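Local coordinates for F5/8 type C domain protein (Clostridium perfringens, PDB 7JRM), which probably binds carbohydrate through a carbohydrate-binding module of a mucin-directed O-glycopeptidase, with an Ig-like domain and a helical region alongside it, at residues 46-51 / 55-60; 16-21 / 227-232; 232-237 / 266-271. All blocks are in the same frame, centred on the assembly; numbering follows the deposited sequence.

Interaction 1 (46-51 / 55-60); sequences SSDFVE and GIFTVV
One water is gripped by three groups across this contact: it donates to Asp48 OD2 at 2.6 Å, donates again to the carbonyl O of Ile56 and accepts from Thr58 OG1. The other carboxylate oxygen is engaged as well. Asp48 OD1 receives the backbone N-H of Thr58 at 2.8 Å, on the syn side of the carboxylate and 17° out of its plane. With CG set between the backbone N and the carbonyl carbon (chi1 59°), the carboxylate reaches across to the neighbouring strand and takes the N-H that a further main-chain pair might otherwise have used. This is a worked example of how a hairpin ends: side-chain and water bonds take over where regular pairing stops. Before that point the pairing is antiparallel. Val60 N donates to Ser46 O at 2.7 Å, and Ser47 faces Val59 in a non-hydrogen-bonded pair; the bond from Asp48 N to Thr58 O is weak. Ser47 OG then accepts from Phe49 N, forming an ST turn where the chain leaves the strand. Beyond it the chemistry becomes aromatic. Phe49 directs its edge at a face of Phe57 in a T-shaped stack, with planes at 81° and centroids 5.0 Å apart; CD1 of Phe49 comes within 3.4 Å of Phe57 CD2. Val50 N lies over a face of the Phe57 ring, toward its rim. Strand 43-47 is an outermost strand of its four-stranded sheet, whereas strand 55-64 is flanked on its other side by strand 70-79, to which Phe57 and Val59 bond through Ile77 and Arg75.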
loop_
_atom_site.group_PDB
_atom_site.type_symbol
_atom_site.label_atom_id
_atom_site.label_comp_id
_atom_site.label_asym_id
_atom_site.label_seq_id
_atom_site.Cartn_x
_atom_site.Cartn_y
_atom_site.Cartn_z
ATOM N N SER A 46 2.786 5.161 34.194
ATOM C CA SER A 46 1.449 4.727 33.819
ATOM C C SER A 46 1.098 5.314 32.460
ATOM O O SER A 46 1.445 6.462 32.170
ATOM C CB SER A 46 0.412 5.152 34.867
ATOM O OG SER A 46 -0.898 4.792 34.464
ATOM N N SER A 47 0.411 4.522 31.638
ATOM C CA SER A 47 0.010 4.967 30.310
ATOM C C SER A 47 -1.044 4.021 29.756
ATOM O O SER A 47 -0.962 2.807 29.958
ATOM C CB SER A 47 1.209 5.033 29.355
ATOM O OG SER A 47 0.810 5.466 28.067
ATOM N N ASP A 48 -2.028 4.588 29.056
ATOM C CA ASP A 48 -3.037 3.822 28.333
ATOM C C ASP A 48 -2.902 4.009 26.823
ATOM O O ASP A 48 -3.878 3.869 26.081
ATOM C CB ASP A 48 -4.443 4.203 28.798
ATOM C CG ASP A 48 -4.747 5.682 28.607
ATOM O OD1 ASP A 48 -3.852 6.434 28.167
ATOM O OD2 ASP A 48 -5.891 6.093 28.898
ATOM N N PHE A 49 -1.694 4.323 26.364
ATOM C CA PHE A 49 -1.463 4.662 24.968
ATOM C C PHE A 49 -1.407 3.412 24.098
ATOM O O PHE A 49 -0.825 2.394 24.484
ATOM C CB PHE A 49 -0.162 5.455 24.832
ATOM C CG PHE A 49 0.247 5.719 23.411
ATOM C CD1 PHE A 49 -0.377 6.707 22.670
ATOM C CD2 PHE A 49 1.261 4.984 22.820
ATOM C CE1 PHE A 49 -0.001 6.956 21.363
ATOM C CE2 PHE A 49 1.641 5.227 21.514
ATOM C CZ PHE A 49 1.009 6.214 20.784
ATOM N N VAL A 50 -2.022 3.496 22.921
ATOM C CA VAL A 50 -1.992 2.433 21.922
ATOM C C VAL A 50 -1.551 3.041 20.598
ATOM O O VAL A 50 -2.124 4.040 20.150
ATOM C CB VAL A 50 -3.362 1.744 21.762
ATOM C CG1 VAL A 50 -3.195 0.374 21.117
ATOM C CG2 VAL A 50 -4.074 1.624 23.101
ATOM N N GLU A 51 -0.539 2.442 19.977
ATOM C CA GLU A 51 -0.074 2.921 18.682
ATOM C C GLU A 51 -1.111 2.638 17.600
ATOM O O GLU A 51 -1.913 1.707 17.704
ATOM C CB GLU A 51 1.253 2.261 18.309
ATOM C CG GLU A 51 2.430 2.668 19.179
ATOM C CD GLU A 51 3.236 3.800 18.581
ATOM O OE1 GLU A 51 2.961 4.184 17.425
ATOM O OE2 GLU A 51 4.149 4.303 19.268
ATOM N N GLY A 55 -7.117 8.861 19.584
ATOM C CA GLY A 55 -7.676 9.048 20.906
ATOM C C GLY A 55 -6.839 10.017 21.711
ATOM O O GLY A 55 -5.846 10.573 21.232
ATOM N N ILE A 56 -7.270 10.211 22.955
ATOM C CA ILE A 56 -6.585 11.071 23.914
ATOM C C ILE A 56 -6.102 10.181 25.050
ATOM O O ILE A 56 -6.908 9.684 25.845
ATOM C CB ILE A 56 -7.491 12.195 24.433
ATOM C CG1 ILE A 56 -8.043 13.010 23.261
ATOM C CG2 ILE A 56 -6.730 13.092 25.397
ATOM C CD1 ILE A 56 -9.259 13.835 23.608
ATOM N N PHE A 57 -4.790 9.981 25.128
ATOM C CA PHE A 57 -4.186 9.048 26.066
ATOM C C PHE A 57 -3.463 9.799 27.176
ATOM O O PHE A 57 -2.931 10.892 26.966
ATOM C CB PHE A 57 -3.206 8.113 25.349
ATOM C CG PHE A 57 -3.746 7.537 24.071
ATOM C CD1 PHE A 57 -4.504 6.378 24.084
ATOM C CD2 PHE A 57 -3.497 8.156 22.856
ATOM C CE1 PHE A 57 -5.002 5.846 22.910
ATOM C CE2 PHE A 57 -3.993 7.630 21.680
ATOM C CZ PHE A 57 -4.746 6.473 21.707
ATOM N N THR A 58 -3.448 9.197 28.363
ATOM C CA THR A 58 -2.808 9.770 29.540
ATOM C C THR A 58 -1.517 9.017 29.829
ATOM O O THR A 58 -1.501 7.781 29.823
ATOM C CB THR A 58 -3.738 9.703 30.754
ATOM O OG1 THR A 58 -4.936 10.443 30.484
ATOM C CG2 THR A 58 -3.057 10.284 31.986
ATOM N N VAL A 59 -0.438 9.760 30.074
ATOM C CA VAL A 59 0.862 9.184 30.400
ATOM C C VAL A 59 1.384 9.856 31.663
ATOM O O VAL A 59 1.330 11.086 31.784
ATOM C CB VAL A 59 1.873 9.346 29.248
ATOM C CG1 VAL A 59 3.138 8.555 29.543
ATOM C CG2 VAL A 59 1.262 8.906 27.926
ATOM N N VAL A 60 1.887 9.053 32.597
ATOM C CA VAL A 60 2.475 9.542 33.839
ATOM C C VAL A 60 3.973 9.282 33.799
ATOM O O VAL A 60 4.416 8.210 33.371
ATOM C CB VAL A 60 1.831 8.874 35.071
ATOM C CG1 VAL A 60 2.315 9.539 36.354
ATOM C CG2 VAL A 60 0.315 8.933 34.974
HETATM O O HOH W 1 -6.722 8.508 28.875
#

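Interaction 2 (16-21 / 227-232); sequences YSMDEK and AEYDAS
Met18 carries this contact from its side, meeting Ala227 with its sulfur and Tyr229 with the carbons around it. The close-packed part is small. Met18 CG lies 3.5 Å from Tyr229 OH, and Met18 SD is 3.9 Å from Ala227 CB. The methionine and tyrosine side chains approach from opposite directions, and the terminal methyl CE reaches the phenol end obliquely, 4.1 Å from Tyr229 CZ. Bends at chi2 (-51°) and chi3 (-69°) bring Met18 CE back to 3.7 Å from Tyr229 OH, the oxygen that CB and CG already touch. Val79 and Asp81 also touch Met18, while Ile276 of helix 273-288 touches the tyrosine.

The looser side is polar and more exposed. Apart from Asp19, whose carboxylate forms a salt bridge with Lys271, its side-chain bonds run within each loop. Glu20 OE1 takes the backbone N-H of Ser17 at 2.6 Å, met on the anti side of the carboxylate. In the other segment Asp230 OD1 accepts from both Ser232 N and Ser232 OG; the first bond makes an Asx turn at the start of helix 232-242. The general lesson concerns junctions between distant loops: 206 residues apart, they meet through a methionine laid against an alanine methyl and a phenol end. Such chemistry implies van der Waals packing without hydrogen bonds, fixing the approach by shape rather than bond direction.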
loop_
_atom_site.group_PDB
_atom_site.type_symbol
_atom_site.label_atom_id
_atom_site.label_comp_id
_atom_site.label_asym_id
_atom_site.label_seq_id
_atom_site.Cartn_x
_atom_site.Cartn_y
_atom_site.Cartn_z
ATOM N N TYR A 16 -0.986 14.980 18.221
ATOM C CA TYR A 16 -0.357 14.430 17.032
ATOM C C TYR A 16 -1.422 14.099 15.997
ATOM O O TYR A 16 -2.595 13.897 16.321
ATOM C CB TYR A 16 0.460 13.170 17.353
ATOM C CG TYR A 16 1.775 13.438 18.048
ATOM C CD1 TYR A 16 2.925 13.713 17.320
ATOM C CD2 TYR A 16 1.869 13.405 19.433
ATOM C CE1 TYR A 16 4.130 13.954 17.952
ATOM C CE2 TYR A 16 3.070 13.645 20.074
ATOM C CZ TYR A 16 4.196 13.919 19.328
ATOM O OH TYR A 16 5.393 14.158 19.963
ATOM N N SER A 17 -0.999 14.051 14.736
ATOM C CA SER A 17 -1.878 13.660 13.648
ATOM C C SER A 17 -1.792 12.148 13.435
ATOM O O SER A 17 -1.062 11.436 14.128
ATOM C CB SER A 17 -1.529 14.432 12.375
ATOM O OG SER A 17 -0.579 13.730 11.593
ATOM N N MET A 18 -2.549 11.649 12.456
ATOM C CA MET A 18 -2.635 10.205 12.256
ATOM C C MET A 18 -1.350 9.627 11.674
ATOM O O MET A 18 -0.987 8.490 11.994
ATOM C CB MET A 18 -3.821 9.870 11.350
ATOM C CG MET A 18 -5.180 10.095 11.993
ATOM S SD MET A 18 -5.340 9.315 13.613
ATOM C CE MET A 18 -5.338 7.582 13.160
ATOM N N ASP A 19 -0.652 10.383 10.831
ATOM C CA ASP A 19 0.531 9.882 10.144
ATOM C C ASP A 19 1.832 10.199 10.871
ATOM O O ASP A 19 2.895 9.757 10.422
ATOM C CB ASP A 19 0.593 10.447 8.721
ATOM C CG ASP A 19 -0.671 10.175 7.930
ATOM O OD1 ASP A 19 -0.775 9.083 7.334
ATOM O OD2 ASP A 19 -1.557 11.053 7.905
ATOM N N GLU A 20 1.781 10.941 11.971
ATOM C CA GLU A 20 2.988 11.344 12.676
ATOM C C GLU A 20 3.421 10.270 13.667
ATOM O O GLU A 20 2.597 9.543 14.230
ATOM C CB GLU A 20 2.767 12.671 13.404
ATOM C CG GLU A 20 2.584 13.858 12.473
ATOM C CD GLU A 20 2.158 15.117 13.205
ATOM O OE1 GLU A 20 1.310 15.020 14.116
ATOM O OE2 GLU A 20 2.672 16.203 12.865
ATOM N N LYS A 21 4.733 10.177 13.871
ATOM C CA LYS A 21 5.299 9.227 14.821
ATOM C C LYS A 21 5.233 9.818 16.224
ATOM O O LYS A 21 5.809 10.880 16.485
ATOM C CB LYS A 21 6.739 8.887 14.443
ATOM C CG LYS A 21 7.393 7.854 15.347
ATOM C CD LYS A 21 6.671 6.519 15.275
ATOM C CE LYS A 21 7.559 5.385 15.762
ATOM N NZ LYS A 21 6.798 4.113 15.921
ATOM N N ALA A 227 -10.083 10.495 14.763
ATOM C CA ALA A 227 -10.348 9.916 13.453
ATOM C C ALA A 227 -11.695 9.206 13.435
ATOM O O ALA A 227 -12.104 8.580 14.417
ATOM C CB ALA A 227 -9.234 8.942 13.070
ATOM N N GLU A 228 -12.390 9.315 12.306
ATOM C CA GLU A 228 -13.647 8.615 12.087
ATOM C C GLU A 228 -13.440 7.208 11.546
ATOM O O GLU A 228 -14.401 6.580 11.091
ATOM C CB GLU A 228 -14.538 9.418 11.136
ATOM C CG GLU A 228 -15.194 10.627 11.782
ATOM C CD GLU A 228 -16.084 11.393 10.826
ATOM O OE1 GLU A 228 -15.575 11.872 9.789
ATOM O OE2 GLU A 228 -17.294 11.515 11.110
ATOM N N TYR A 229 -12.208 6.706 11.584
ATOM C CA TYR A 229 -11.880 5.367 11.121
ATOM C C TYR A 229 -10.902 4.739 12.102
ATOM O O TYR A 229 -10.310 5.417 12.946
ATOM C CB TYR A 229 -11.279 5.391 9.709
ATOM C CG TYR A 229 -9.905 6.022 9.655
ATOM C CD1 TYR A 229 -9.754 7.401 9.597
ATOM C CD2 TYR A 229 -8.756 5.239 9.671
ATOM C CE1 TYR A 229 -8.501 7.983 9.553
ATOM C CE2 TYR A 229 -7.501 5.811 9.629
ATOM C CZ TYR A 229 -7.379 7.183 9.570
ATOM O OH TYR A 229 -6.131 7.758 9.527
ATOM N N ASP A 230 -10.732 3.424 11.983
ATOM C CA ASP A 230 -9.741 2.694 12.764
ATOM C C ASP A 230 -9.123 1.631 11.873
ATOM O O ASP A 230 -9.839 0.786 11.327
ATOM C CB ASP A 230 -10.361 2.060 14.013
ATOM C CG ASP A 230 -9.336 1.803 15.104
ATOM O OD1 ASP A 230 -8.147 1.616 14.773
ATOM O OD2 ASP A 230 -9.720 1.789 16.292
ATOM N N ALA A 231 -7.801 1.677 11.724
ATOM C CA ALA A 231 -7.072 0.752 10.871
ATOM C C ALA A 231 -6.377 -0.351 11.658
ATOM O O ALA A 231 -5.608 -1.122 11.075
ATOM C CB ALA A 231 -6.050 1.512 10.024
ATOM N N SER A 232 -6.637 -0.452 12.964
ATOM C CA SER A 232 -5.933 -1.429 13.788
ATOM C C SER A 232 -6.314 -2.856 13.413
ATOM O O SER A 232 -5.447 -3.736 13.344
ATOM C CB SER A 232 -6.217 -1.170 15.268
ATOM O OG SER A 232 -5.847 0.149 15.634
#

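Interaction 3 (232-237 / 266-271); sequences SELNKA and EALLSK
Leu234 and Leu268 meet through their CD2 methyls, 3.7 Å apart, at the centre of a small apolar contact between two helices. The same Leu234 methyl also reaches Ala267 CB at 3.8 Å, lying against two successive residues of the opposing helix. Leu268 has a second neighbour for its other branch: CD1 approaches Asn235 OD1 at 3.6 Å, while its CD2 lies 4.0 Å from Asn235 ND2. The amide therefore borders the leucine with both its oxygen and its nitrogen, and does so by van der Waals contact.

The torsions aim the branches. Leu234 has CG anti to its backbone N (chi1 -179°), which carries CD2 across to the other helix. In Leu268, CG lies beside the backbone N (chi1 -65°) and points the branch at the other helix, while chi2 (176°) sets the methyls, CD1 on Asn235 and CD2 against both Leu234 and Asn235. Further out, Ser270 OG donates to Ala267 O at 2.7 Å, turning back onto the final turn before Lys271 adopts positive phi and the helix stops.

The axes of the two short segments, 232-237 and 266-270, run nearly antiparallel and come no closer than 10.5 Å. Leu234 and Leu268, with Asn235 and Ala267, bridge that spacing, illustrating how modest side-chain contact can join the beginning of one helix to the end of another. Helix 273-288 supplies the third wall: Ile276 touches Leu234, Ala279 touches Ala267, and Leu283 touches Ala237. Ala231, just before helix 232-242, also packs on Leu268, placing the contact within a three-helix arrangement, at the end nearest the loop that arrives from strand 215-224.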
loop_
_atom_site.group_PDB
_atom_site.type_symbol
_atom_site.label_atom_id
_atom_site.label_comp_id
_atom_site.label_asym_id
_atom_site.label_seq_id
_atom_site.Cartn_x
_atom_site.Cartn_y
_atom_site.Cartn_z
ATOM N N SER A 232 -6.637 -0.452 12.964
ATOM C CA SER A 232 -5.933 -1.429 13.788
ATOM C C SER A 232 -6.314 -2.856 13.413
ATOM O O SER A 232 -5.447 -3.736 13.344
ATOM C CB SER A 232 -6.217 -1.170 15.268
ATOM O OG SER A 232 -5.847 0.149 15.634
ATOM N N GLU A 233 -7.602 -3.107 13.166
ATOM C CA GLU A 233 -8.033 -4.457 12.818
ATOM C C GLU A 233 -7.535 -4.859 11.435
ATOM O O GLU A 233 -7.105 -6.001 11.235
ATOM C CB GLU A 233 -9.557 -4.559 12.892
ATOM C CG GLU A 233 -10.106 -4.561 14.309
ATOM C CD GLU A 233 -9.678 -5.783 15.099
ATOM O OE1 GLU A 233 -10.123 -6.900 14.758
ATOM O OE2 GLU A 233 -8.895 -5.627 16.059
ATOM N N LEU A 234 -7.587 -3.938 10.470
ATOM C CA LEU A 234 -7.077 -4.243 9.138
ATOM C C LEU A 234 -5.566 -4.430 9.158
ATOM O O LEU A 234 -5.035 -5.314 8.476
ATOM C CB LEU A 234 -7.472 -3.142 8.154
ATOM C CG LEU A 234 -7.003 -3.361 6.714
ATOM C CD1 LEU A 234 -7.546 -4.676 6.178
ATOM C CD2 LEU A 234 -7.413 -2.202 5.821
ATOM N N ASN A 235 -4.857 -3.605 9.935
ATOM C CA ASN A 235 -3.415 -3.780 10.080
ATOM C C ASN A 235 -3.087 -5.135 10.693
ATOM O O ASN A 235 -2.106 -5.780 10.303
ATOM C CB ASN A 235 -2.830 -2.655 10.935
ATOM C CG ASN A 235 -2.011 -1.672 10.126
ATOM O OD1 ASN A 235 -1.201 -2.063 9.285
ATOM N ND2 ASN A 235 -2.216 -0.384 10.378
ATOM N N LYS A 236 -3.900 -5.581 11.652
ATOM C CA LYS A 236 -3.664 -6.873 12.288
ATOM C C LYS A 236 -3.854 -8.020 11.302
ATOM O O LYS A 236 -3.062 -8.970 11.288
ATOM C CB LYS A 236 -4.594 -7.034 13.490
ATOM C CG LYS A 236 -4.300 -8.247 14.356
ATOM C CD LYS A 236 -5.243 -8.300 15.549
ATOM C CE LYS A 236 -5.259 -9.681 16.182
ATOM N NZ LYS A 236 -5.930 -10.684 15.311
ATOM N N ALA A 237 -4.896 -7.948 10.471
ATOM C CA ALA A 237 -5.147 -9.015 9.508
ATOM C C ALA A 237 -4.100 -9.040 8.402
ATOM O O ALA A 237 -3.744 -10.119 7.914
ATOM C CB ALA A 237 -6.546 -8.864 8.912
ATOM N N GLU A 266 -3.981 -0.673 0.156
ATOM C CA GLU A 266 -4.573 0.531 -0.420
ATOM C C GLU A 266 -5.582 1.155 0.535
ATOM O O GLU A 266 -5.663 2.385 0.645
ATOM C CB GLU A 266 -5.241 0.205 -1.756
ATOM C CG GLU A 266 -4.307 -0.357 -2.813
ATOM C CD GLU A 266 -5.057 -1.040 -3.940
ATOM O OE1 GLU A 266 -6.160 -0.569 -4.290
ATOM O OE2 GLU A 266 -4.546 -2.046 -4.475
ATOM N N ALA A 267 -6.359 0.323 1.234
ATOM C CA ALA A 267 -7.362 0.841 2.156
ATOM C C ALA A 267 -6.728 1.577 3.329
ATOM O O ALA A 267 -7.310 2.543 3.837
ATOM C CB ALA A 267 -8.248 -0.297 2.661
ATOM N N LEU A 268 -5.546 1.138 3.772
ATOM C CA LEU A 268 -4.856 1.839 4.851
ATOM C C LEU A 268 -4.507 3.265 4.444
ATOM O O LEU A 268 -4.638 4.197 5.246
ATOM C CB LEU A 268 -3.592 1.077 5.252
ATOM C CG LEU A 268 -3.759 -0.312 5.873
ATOM C CD1 LEU A 268 -2.402 -0.956 6.114
ATOM C CD2 LEU A 268 -4.552 -0.235 7.166
ATOM N N LEU A 269 -4.066 3.454 3.199
ATOM C CA LEU A 269 -3.699 4.787 2.734
ATOM C C LEU A 269 -4.922 5.669 2.518
ATOM O O LEU A 269 -4.817 6.898 2.595
ATOM C CB LEU A 269 -2.890 4.688 1.441
ATOM C CG LEU A 269 -1.523 4.008 1.525
ATOM C CD1 LEU A 269 -0.834 4.041 0.171
ATOM C CD2 LEU A 269 -0.657 4.667 2.587
ATOM N N SER A 270 -6.082 5.065 2.248
ATOM C CA SER A 270 -7.279 5.854 1.984
ATOM C C SER A 270 -7.769 6.574 3.232
ATOM O O SER A 270 -8.412 7.626 3.123
ATOM C CB SER A 270 -8.384 4.959 1.422
ATOM O OG SER A 270 -8.917 4.116 2.428
ATOM N N LYS A 271 -7.477 6.031 4.417
ATOM C CA LYS A 271 -7.957 6.585 5.686
ATOM C C LYS A 271 -9.476 6.735 5.684
ATOM O O LYS A 271 -10.031 7.632 6.321
ATOM C CB LYS A 271 -7.276 7.920 6.003
ATOM C CG LYS A 271 -5.771 7.810 6.199
ATOM C CD LYS A 271 -5.097 9.173 6.148
ATOM C CE LYS A 271 -5.548 10.060 7.297
ATOM N NZ LYS A 271 -4.631 11.217 7.494
#

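In the fold
The three contacts follow a path from a beta hairpin to a group of helices. Interaction 1 is partly buried and combines strand pairing, a water-linked carboxylate and aromatic packing within the Ig-like region. Interaction 3 is also partly buried, but joins helices through largely aliphatic side chains bordered by an amide. Between them, interaction 2 is a surface contact of two loops and the smallest by buried area. Interactions 2 and 3 share Ser232 and touch directly, through a salt bridge and side-chain packing. Interaction 1 meets interaction 2 more lightly, through Glu51 and Lys21, and makes no touch with interaction 3.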